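Local coordinates for protein polyketide biosynthesis cytochrome P450 PksS (Bacillus subtilis, PDB 4YZR) that is a haem-dependent cytochrome P450 monooxygenase that acts on dihydrobacillaene in the biosynthesis of the antibiotic polyketide bacillaene, at residues L46-D51 and I317-R322; Q128-M133 and K371-I376. All coordinates share one frame; numbering follows the deposited sequence.

Interaction 1: L46-D51 and I317-R322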
# COMPACT_ATOMS: atom_id res chain seq x y z
N LEU A 46 -16.56 -10.81 -5.51
CA LEU A 46 -15.25 -11.15 -5.00
C LEU A 46 -14.57 -12.09 -5.94
O LEU A 46 -15.08 -13.19 -6.18
CB LEU A 46 -15.37 -11.78 -3.60
CG LEU A 46 -14.07 -12.21 -2.96
CD1 LEU A 46 -13.12 -11.03 -2.75
CD2 LEU A 46 -14.32 -13.04 -1.67
N ILE A 47 -13.37 -11.75 -6.44
CA ILE A 47 -12.60 -12.52 -7.39
C ILE A 47 -11.34 -12.99 -6.71
O ILE A 47 -10.53 -12.12 -6.27
CB ILE A 47 -12.27 -11.61 -8.61
CG1 ILE A 47 -13.50 -10.87 -9.12
CG2 ILE A 47 -11.60 -12.45 -9.74
CD1 ILE A 47 -14.65 -11.72 -9.58
N THR A 48 -11.16 -14.29 -6.46
CA THR A 48 -10.08 -14.80 -5.67
C THR A 48 -9.00 -15.57 -6.31
O THR A 48 -7.95 -15.79 -5.73
CB THR A 48 -10.60 -15.55 -4.45
OG1 THR A 48 -11.71 -16.36 -4.91
CG2 THR A 48 -11.13 -14.57 -3.44
N ARG A 49 -9.25 -16.09 -7.55
CA ARG A 49 -8.18 -16.76 -8.27
C ARG A 49 -7.26 -15.83 -9.06
O ARG A 49 -7.71 -14.81 -9.52
CB ARG A 49 -8.76 -17.71 -9.31
CG ARG A 49 -9.41 -18.98 -8.71
CD ARG A 49 -10.27 -19.68 -9.81
NE ARG A 49 -9.45 -20.05 -10.98
CZ ARG A 49 -8.91 -21.24 -11.19
NH1 ARG A 49 -8.15 -21.45 -12.26
NH2 ARG A 49 -9.04 -22.24 -10.31
N TYR A 50 -6.02 -16.24 -9.25
CA TYR A 50 -5.06 -15.40 -9.96
C TYR A 50 -5.50 -15.19 -11.40
O TYR A 50 -5.45 -14.09 -11.94
CB TYR A 50 -3.69 -16.04 -9.91
CG TYR A 50 -2.56 -15.24 -10.47
CD1 TYR A 50 -2.26 -15.19 -11.82
CD2 TYR A 50 -1.68 -14.57 -9.60
CE1 TYR A 50 -1.17 -14.53 -12.31
CE2 TYR A 50 -0.56 -13.90 -10.10
CZ TYR A 50 -0.31 -13.89 -11.45
OH TYR A 50 0.83 -13.28 -11.96
N ASP A 51 -5.92 -16.25 -12.11
CA ASP A 51 -6.27 -16.07 -13.49
C ASP A 51 -7.46 -15.19 -13.64
O ASP A 51 -7.47 -14.30 -14.54
CB ASP A 51 -6.54 -17.46 -14.19
CG ASP A 51 -7.62 -18.29 -13.61
OD1 ASP A 51 -8.12 -18.14 -12.49
OD2 ASP A 51 -8.11 -19.28 -14.27
N ILE A 317 -6.26 -9.92 -3.97
CA ILE A 317 -4.79 -10.04 -4.04
C ILE A 317 -4.25 -11.13 -3.16
O ILE A 317 -3.39 -11.93 -3.57
CB ILE A 317 -4.14 -8.66 -3.72
CG1 ILE A 317 -4.44 -7.64 -4.76
CG2 ILE A 317 -2.65 -8.80 -3.57
CD1 ILE A 317 -3.91 -6.22 -4.49
N GLY A 318 -4.67 -11.16 -1.89
CA GLY A 318 -4.08 -12.06 -0.95
C GLY A 318 -4.18 -13.55 -1.38
O GLY A 318 -3.22 -14.29 -1.20
N SER A 319 -5.37 -13.90 -1.88
CA SER A 319 -5.52 -15.28 -2.36
C SER A 319 -4.94 -15.49 -3.71
O SER A 319 -4.47 -16.61 -4.02
CB SER A 319 -6.99 -15.63 -2.30
OG SER A 319 -7.81 -14.82 -3.02
N ALA A 320 -5.00 -14.54 -4.61
CA ALA A 320 -4.41 -14.70 -5.92
C ALA A 320 -2.92 -14.99 -5.78
O ALA A 320 -2.33 -15.83 -6.47
CB ALA A 320 -4.58 -13.44 -6.74
N ASN A 321 -2.28 -14.32 -4.81
CA ASN A 321 -0.86 -14.46 -4.52
C ASN A 321 -0.50 -15.83 -3.90
O ASN A 321 0.67 -16.12 -3.79
CB ASN A 321 -0.43 -13.33 -3.60
CG ASN A 321 -0.10 -12.10 -4.32
OD1 ASN A 321 0.01 -12.06 -5.54
ND2 ASN A 321 0.11 -11.03 -3.55
N ARG A 322 -1.51 -16.59 -3.56
CA ARG A 322 -1.33 -17.94 -3.02
C ARG A 322 -1.95 -18.96 -3.92
O ARG A 322 -2.26 -20.12 -3.47
CB ARG A 322 -1.85 -18.06 -1.56
CG ARG A 322 -1.01 -17.16 -0.64
CD ARG A 322 -1.51 -17.18 0.75
NE ARG A 322 -0.80 -16.22 1.61
CZ ARG A 322 -0.46 -16.47 2.84
NH1 ARG A 322 -0.72 -17.68 3.43
NH2 ARG A 322 0.04 -15.52 3.53

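Interaction 2: Q128-M133 and K371-I376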
# COMPACT_ATOMS: atom_id res chain seq x y z
N GLN A 128 19.41 5.68 12.33
CA GLN A 128 19.01 6.51 13.44
C GLN A 128 17.91 5.87 14.24
O GLN A 128 17.90 5.90 15.49
CB GLN A 128 18.51 7.89 12.96
CG GLN A 128 17.93 8.85 13.97
CD GLN A 128 16.44 8.62 14.33
OE1 GLN A 128 15.55 8.79 13.48
NE2 GLN A 128 16.16 8.36 15.61
N LEU A 129 16.92 5.27 13.58
CA LEU A 129 15.85 4.63 14.32
C LEU A 129 16.36 3.44 15.08
O LEU A 129 15.96 3.19 16.27
CB LEU A 129 14.68 4.18 13.39
CG LEU A 129 13.96 5.34 12.74
CD1 LEU A 129 13.12 4.81 11.59
CD2 LEU A 129 13.09 6.08 13.75
N LEU A 130 17.26 2.67 14.49
CA LEU A 130 17.87 1.49 15.12
C LEU A 130 18.72 1.97 16.32
O LEU A 130 18.74 1.20 17.34
CB LEU A 130 18.64 0.67 14.15
CG LEU A 130 17.71 -0.02 13.12
CD1 LEU A 130 18.53 -0.49 11.97
CD2 LEU A 130 16.89 -1.16 13.68
N ASP A 131 19.39 3.11 16.22
CA ASP A 131 20.19 3.61 17.41
C ASP A 131 19.29 3.81 18.52
O ASP A 131 19.67 3.54 19.70
CB ASP A 131 20.89 4.91 17.01
CG ASP A 131 22.02 4.72 16.04
OD1 ASP A 131 22.50 3.61 15.72
OD2 ASP A 131 22.48 5.81 15.49
N GLU A 132 18.12 4.34 18.40
CA GLU A 132 17.20 4.52 19.48
C GLU A 132 16.73 3.24 20.01
O GLU A 132 16.65 3.03 21.22
CB GLU A 132 16.01 5.43 19.12
CG GLU A 132 16.43 6.81 18.75
CD GLU A 132 17.23 7.53 19.88
OE1 GLU A 132 16.78 7.43 21.05
OE2 GLU A 132 18.30 8.14 19.59
N MET A 133 16.44 2.27 19.18
CA MET A 133 15.96 0.99 19.64
C MET A 133 17.04 0.24 20.41
O MET A 133 16.69 -0.50 21.39
CB MET A 133 15.60 0.10 18.41
CG MET A 133 14.32 0.56 17.76
SD MET A 133 14.12 -0.14 16.09
CE MET A 133 13.91 -1.74 16.41
N LYS A 371 20.73 -6.90 10.73
CA LYS A 371 22.19 -6.64 10.96
C LYS A 371 22.30 -6.14 12.35
O LYS A 371 23.24 -6.58 13.14
CB LYS A 371 22.74 -5.64 9.99
CG LYS A 371 24.22 -5.36 10.19
CD LYS A 371 24.81 -4.48 9.11
CE LYS A 371 26.32 -4.39 9.38
NZ LYS A 371 26.90 -3.40 8.45
N ARG A 372 21.46 -5.21 12.79
CA ARG A 372 21.62 -4.60 14.10
C ARG A 372 21.21 -5.57 15.15
O ARG A 372 21.87 -5.58 16.27
CB ARG A 372 20.84 -3.31 14.26
CG ARG A 372 21.23 -2.61 15.53
CD ARG A 372 22.59 -1.87 15.39
NE ARG A 372 22.57 -0.79 14.43
CZ ARG A 372 22.34 0.49 14.72
NH1 ARG A 372 22.09 0.87 15.95
NH2 ARG A 372 22.20 1.40 13.76
N PHE A 373 20.16 -6.33 14.98
CA PHE A 373 19.59 -7.16 15.99
C PHE A 373 19.51 -8.57 15.51
O PHE A 373 18.43 -9.07 15.32
CB PHE A 373 18.23 -6.62 16.46
CG PHE A 373 18.29 -5.25 16.98
CD1 PHE A 373 18.94 -5.00 18.20
CD2 PHE A 373 17.70 -4.16 16.30
CE1 PHE A 373 19.02 -3.73 18.72
CE2 PHE A 373 17.73 -2.93 16.82
CZ PHE A 373 18.42 -2.65 18.04
N PRO A 374 20.63 -9.29 15.43
CA PRO A 374 20.62 -10.67 14.92
C PRO A 374 19.81 -11.60 15.77
O PRO A 374 19.34 -12.63 15.26
CB PRO A 374 22.09 -11.12 14.95
CG PRO A 374 22.74 -10.22 15.87
CD PRO A 374 22.00 -8.87 15.80
N ASP A 375 19.63 -11.28 17.03
CA ASP A 375 18.86 -12.13 17.96
C ASP A 375 17.39 -11.79 18.14
O ASP A 375 16.66 -12.26 18.98
CB ASP A 375 19.56 -12.19 19.34
CG ASP A 375 20.96 -12.79 19.28
OD1 ASP A 375 21.19 -13.65 18.45
OD2 ASP A 375 21.79 -12.33 20.04
N ILE A 376 16.94 -10.88 17.25
CA ILE A 376 15.55 -10.45 17.36
C ILE A 376 14.55 -11.64 17.32
O ILE A 376 14.74 -12.62 16.55
CB ILE A 376 15.21 -9.44 16.24
CG1 ILE A 376 13.83 -8.87 16.42
CG2 ILE A 376 15.40 -10.09 14.88
CD1 ILE A 376 13.53 -7.69 15.45

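Interaction 1: L46-D51 and I317-R322
S319 meets T48 through its hydroxyl. With chi1 at 58°, OG is held between the backbone N and the carbonyl carbon, which directs OG to the backbone carbonyl of T48. There S319 OG lies 2.9 Å from T48 O, but the backbone O of G316 is also within its reach, and the single hydroxyl proton is not settled between the two carbonyls. The same oxygen sits against the T48 side chain, 3.2 Å from T48 CB and 3.4 Å from T48 CG2. The methyl gets there because CG2 is anti to the carbonyl carbon. T48 O also comes near A320 N, at too poor an angle for a bond.

One step along, the A320 methyl lies against the Y50 backbone, its CB 3.8 Å from Y50 CA. Y50 has CG anti to the backbone N (chi1 -174°), and its ring presents an edge to helix 317-320: Y50 CD2 is 3.4 Å from A320 O, which lies near the ring plane. Other partners hold the Y50 side chain: OH is bonded to R341 O and the ring stacks on F326, while D323 OD2 takes the N-H of Y50 at the start of helix 50-58.

R49, at the N-cap position, sets its CB away from helix 317-320, and its guanidinium grips D51 side-on, R49 NE to D51 OD1 at 2.8 Å and R49 NH1 to D51 OD2 at 3.0 Å.

Joining the end of strand 42-47 and the start of helix 50-58 (helix B) to the short helix 317-320 that follows strand 312-315 (the K' helix of the P450 fold), the contact is buried yet depends little on charge. Its chemistry implies close fit around a small methyl, plus one hydroxyl proton for which two backbone carbonyls compete.

Interaction 2: Q128-M133 and K371-I376
The guanidinium of R372 has L130 CB over one face, offset toward the rim, with L130 CB 3.7 Å from R372 CZ, while the D131 carboxylate comes to its edge. The F373 ring carries R372 CG over the centre of one face. L130 slides past this ring and touches its edge, L130 CD2 lying 3.7 Å from F373 CE2. M133 approaches obliquely, with CB 4.0 Å from F373 CZ and CE beside F373 CE2.

The salt bridge is end-on and single-atom. D131 OD1 takes R372 NH1 at 2.8 Å on its anti lone pair and R372 NH2 at 3.0 Å from above the carboxylate plane. Both bonds are bent (143° and 135°), two N-H groups sharing one oxygen. R372 CG is anti to the backbone N (chi1 -170°), which sets it over the F373 ring; the bends at chi2 and chi3 then place CD and NE. E127 also pairs with NH2 and E134 with NH1, so one arginine faces three carboxylates, and its charge would be expected to favour their ionised forms.

Beneath the salt bridge, L130 and M133 also touch L369 of helix 355-372 and F145 of helix 141-146. The pairing of helix 119-133 with helix 355-372, helices D and L, belongs to the D, E, I, L four-helix bundle characteristic of the cytochrome P450 fold.

Overall arrangement
Interactions 1 and 2 lie in different parts of a single P450 chain, their centres 35 Å apart and their nearest atoms about 20 Å apart. Interaction 1 belongs to the beta-rich side: the A320 side chain is about 11 Å from the haem, though the contact is not part of an annotated site. Interaction 2 is further out, its centre about 25 Å from the centre of the chain against 17 Å for interaction 1. The second segments, 317-322 and 371-376, flank in sequence the loop with C352, the probable axial ligand of the haem iron, and helix 355-372 runs from just after that cysteine to interaction 2.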